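Local coordinates for protein translation initiation factor eIF-2B (Pyrococcus horikoshii, PDB 1VB5) that probably catalyses, as a regulatory subunit of archaeal initiation factor 2B, the exchange of GDP bound to initiation factor 2 for GTP, at residues E41-R52 with A69-R78. Residues are numbered along the deposited sequence; the frame is centred on the assembly and turned at random.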
# COMPACT_ATOMS: atom_id res chain seq x y z
N GLU B 41 50.35 -3.67 1.46
CA GLU B 41 50.29 -2.31 1.99
C GLU B 41 50.29 -1.23 0.91
O GLU B 41 49.52 -0.27 0.99
CB GLU B 41 51.47 -2.07 2.94
CG GLU B 41 51.55 -3.03 4.12
CD GLU B 41 50.42 -2.86 5.11
OE1 GLU B 41 49.25 -3.02 4.71
OE2 GLU B 41 50.69 -2.56 6.30
N SER B 42 51.15 -1.39 -0.09
CA SER B 42 51.29 -0.41 -1.17
C SER B 42 50.07 -0.19 -2.07
O SER B 42 49.96 0.85 -2.72
CB SER B 42 52.49 -0.77 -2.05
OG SER B 42 52.30 -2.01 -2.71
N LEU B 43 49.16 -1.16 -2.13
CA LEU B 43 47.97 -1.02 -2.97
C LEU B 43 46.72 -0.78 -2.14
O LEU B 43 45.63 -0.58 -2.68
CB LEU B 43 47.78 -2.29 -3.80
CG LEU B 43 48.86 -2.64 -4.83
CD1 LEU B 43 48.50 -3.96 -5.50
CD2 LEU B 43 48.98 -1.53 -5.86
N LEU B 44 46.88 -0.78 -0.82
CA LEU B 44 45.77 -0.60 0.10
C LEU B 44 45.00 0.72 0.00
O LEU B 44 43.77 0.72 -0.02
CB LEU B 44 46.26 -0.80 1.54
CG LEU B 44 45.18 -1.20 2.55
CD1 LEU B 44 44.56 -2.52 2.12
CD2 LEU B 44 45.80 -1.32 3.94
N GLU B 45 45.72 1.83 -0.07
CA GLU B 45 45.08 3.14 -0.14
C GLU B 45 44.12 3.33 -1.30
O GLU B 45 42.99 3.79 -1.10
CB GLU B 45 46.13 4.24 -0.14
CG GLU B 45 46.91 4.33 1.17
CD GLU B 45 48.03 5.34 1.12
OE1 GLU B 45 47.74 6.55 1.06
OE2 GLU B 45 49.21 4.92 1.15
N ASP B 46 44.54 2.99 -2.52
CA ASP B 46 43.66 3.15 -3.67
C ASP B 46 42.49 2.17 -3.63
O ASP B 46 41.38 2.51 -4.04
CB ASP B 46 44.43 2.97 -4.99
CG ASP B 46 45.47 4.04 -5.21
OD1 ASP B 46 45.24 5.20 -4.78
OD2 ASP B 46 46.51 3.74 -5.83
N ALA B 47 42.75 0.97 -3.13
CA ALA B 47 41.71 -0.05 -3.04
C ALA B 47 40.61 0.40 -2.08
O ALA B 47 39.43 0.15 -2.31
CB ALA B 47 42.30 -1.36 -2.56
N ILE B 48 41.01 1.07 -1.00
CA ILE B 48 40.05 1.56 -0.02
C ILE B 48 39.20 2.67 -0.64
O ILE B 48 38.00 2.79 -0.36
CB ILE B 48 40.77 2.09 1.24
CG1 ILE B 48 41.56 0.95 1.90
CG2 ILE B 48 39.76 2.65 2.23
CD1 ILE B 48 42.36 1.36 3.11
N MET B 49 39.82 3.48 -1.49
CA MET B 49 39.12 4.57 -2.16
C MET B 49 38.06 3.99 -3.09
O MET B 49 36.95 4.50 -3.18
CB MET B 49 40.11 5.41 -2.97
CG MET B 49 41.11 6.18 -2.14
SD MET B 49 40.39 7.64 -1.38
CE MET B 49 41.04 8.91 -2.47
N GLU B 50 38.43 2.93 -3.79
CA GLU B 50 37.52 2.28 -4.72
C GLU B 50 36.39 1.55 -4.00
O GLU B 50 35.24 1.62 -4.41
CB GLU B 50 38.29 1.30 -5.62
CG GLU B 50 37.42 0.65 -6.70
CD GLU B 50 38.24 -0.13 -7.72
OE1 GLU B 50 38.92 -1.11 -7.33
OE2 GLU B 50 38.20 0.24 -8.91
N LEU B 51 36.73 0.86 -2.91
CA LEU B 51 35.72 0.14 -2.15
C LEU B 51 34.75 1.12 -1.50
O LEU B 51 33.56 0.84 -1.37
CB LEU B 51 36.37 -0.75 -1.08
CG LEU B 51 35.40 -1.65 -0.32
CD1 LEU B 51 34.56 -2.47 -1.30
CD2 LEU B 51 36.16 -2.58 0.62
N ARG B 52 35.26 2.27 -1.08
CA ARG B 52 34.43 3.30 -0.47
C ARG B 52 33.28 3.62 -1.42
O ARG B 52 32.12 3.74 -1.01
CB ARG B 52 35.23 4.59 -0.24
CG ARG B 52 35.85 4.74 1.13
CD ARG B 52 36.50 6.11 1.25
NE ARG B 52 36.92 6.40 2.62
CZ ARG B 52 37.44 7.56 3.01
NH1 ARG B 52 37.60 8.55 2.14
NH2 ARG B 52 37.81 7.73 4.28
N ALA B 69 31.78 4.00 4.93
CA ALA B 69 32.84 4.42 4.02
C ALA B 69 33.72 5.54 4.58
O ALA B 69 34.94 5.52 4.40
CB ALA B 69 32.24 4.84 2.69
N ARG B 70 33.11 6.52 5.24
CA ARG B 70 33.88 7.63 5.81
C ARG B 70 34.59 7.22 7.09
O ARG B 70 35.55 7.86 7.50
CB ARG B 70 32.97 8.83 6.11
CG ARG B 70 32.26 9.42 4.91
CD ARG B 70 33.21 9.69 3.76
NE ARG B 70 32.56 10.45 2.70
CZ ARG B 70 32.99 10.51 1.44
NH1 ARG B 70 34.07 9.84 1.08
NH2 ARG B 70 32.33 11.24 0.55
N PHE B 71 34.11 6.15 7.71
CA PHE B 71 34.71 5.66 8.95
C PHE B 71 36.04 4.95 8.67
O PHE B 71 36.98 5.05 9.45
CB PHE B 71 33.76 4.69 9.65
CG PHE B 71 34.17 4.36 11.06
CD1 PHE B 71 33.98 5.28 12.09
CD2 PHE B 71 34.77 3.14 11.35
CE1 PHE B 71 34.38 4.98 13.40
CE2 PHE B 71 35.18 2.83 12.65
CZ PHE B 71 34.98 3.76 13.68
N ILE B 72 36.09 4.23 7.55
CA ILE B 72 37.31 3.52 7.17
C ILE B 72 38.29 4.52 6.58
O ILE B 72 38.03 5.14 5.56
CB ILE B 72 37.00 2.40 6.14
CG1 ILE B 72 36.46 1.16 6.85
CG2 ILE B 72 38.28 2.01 5.40
CD1 ILE B 72 35.35 1.42 7.82
N PRO B 73 39.45 4.69 7.24
CA PRO B 73 40.48 5.63 6.77
C PRO B 73 41.23 5.16 5.54
O PRO B 73 41.38 3.96 5.31
CB PRO B 73 41.40 5.74 7.98
CG PRO B 73 41.37 4.35 8.52
CD PRO B 73 39.89 4.01 8.47
N VAL B 74 41.67 6.12 4.73
CA VAL B 74 42.45 5.80 3.55
C VAL B 74 43.87 5.71 4.10
O VAL B 74 44.55 6.73 4.29
CB VAL B 74 42.36 6.93 2.50
CG1 VAL B 74 43.27 6.62 1.32
CG2 VAL B 74 40.92 7.08 2.02
N THR B 75 44.30 4.49 4.38
CA THR B 75 45.62 4.24 4.96
C THR B 75 46.30 3.06 4.29
O THR B 75 45.66 2.29 3.57
CB THR B 75 45.48 3.95 6.46
OG1 THR B 75 46.78 3.73 7.04
CG2 THR B 75 44.63 2.70 6.67
N ASN B 76 47.60 2.91 4.53
CA ASN B 76 48.35 1.79 3.97
C ASN B 76 48.63 0.78 5.08
O ASN B 76 49.34 -0.20 4.88
CB ASN B 76 49.68 2.26 3.36
CG ASN B 76 50.52 3.07 4.33
OD1 ASN B 76 50.64 2.73 5.51
ND2 ASN B 76 51.12 4.15 3.84
N ARG B 77 48.05 1.03 6.25
CA ARG B 77 48.23 0.16 7.40
C ARG B 77 47.16 -0.92 7.55
O ARG B 77 46.03 -0.65 7.95
CB ARG B 77 48.29 0.98 8.69
CG ARG B 77 49.61 1.69 8.91
CD ARG B 77 50.00 1.59 10.38
NE ARG B 77 49.52 2.72 11.16
CZ ARG B 77 49.36 2.70 12.47
NH1 ARG B 77 49.63 1.60 13.17
NH2 ARG B 77 48.92 3.78 13.10
N ARG B 78 47.54 -2.15 7.23
CA ARG B 78 46.66 -3.30 7.32
C ARG B 78 45.94 -3.35 8.66
O ARG B 78 44.72 -3.43 8.72
CB ARG B 78 47.47 -4.59 7.13
CG ARG B 78 46.64 -5.86 7.05
CD ARG B 78 47.53 -7.09 6.99
NE ARG B 78 48.64 -6.92 6.05
CZ ARG B 78 48.51 -6.67 4.75
NH1 ARG B 78 47.30 -6.56 4.21
NH2 ARG B 78 49.58 -6.52 3.99
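Arg-52 reaches from helix 41-58 to the backbone where helix 63-71 ends, its chain extended from CG to NE. Arg-52 NH2 donates to Ile-72 O at 2.9 Å with an N-H...O angle of 152°, while NE makes weak bonds to Ala-69 O and Ile-72 O; two carbonyls at the helix end thus share one guanidinium. Val-74 CG2 lies 3.6 Å above the centre of one guanidinium face and also meets Met-49 SD. With an alanine at Arg-52, the Ala-69 and Ile-72 carbonyls would probably lose these donors and Val-74 the flat group against its methyl. Packing is tight, too, where side chains meet side chain and backbone: Ile-48 chi1, -61°, turns CG2 to Ile-72 CG2 at 3.6 Å while CD1 reaches the Pro-73 and Thr-75 carbonyl oxygens, and Leu-44 CD2 lies against the backbone from Thr-75 to Arg-78. The solvent side, through exposed Asn-76, is looser: Asn-76 ND2 bonds weakly to Glu-45 OE2 at 3.4 Å. Glu-41 pairs with Arg-78 by charge alone, its carboxylate doubtfully placed; Arg-78 NH1 bonds to the Ala-36 and Leu-39 carbonyls. The link between helices 63-71 and 78-106 packs along helix 41-58, with an ST turn (Thr-75 OG1, Arg-77 N) just before helix 78-106; Ile-48 and Ile-72 also touch helix 21-38, and Leu-44 and Ile-72 meet Leu-81 of helix 78-106.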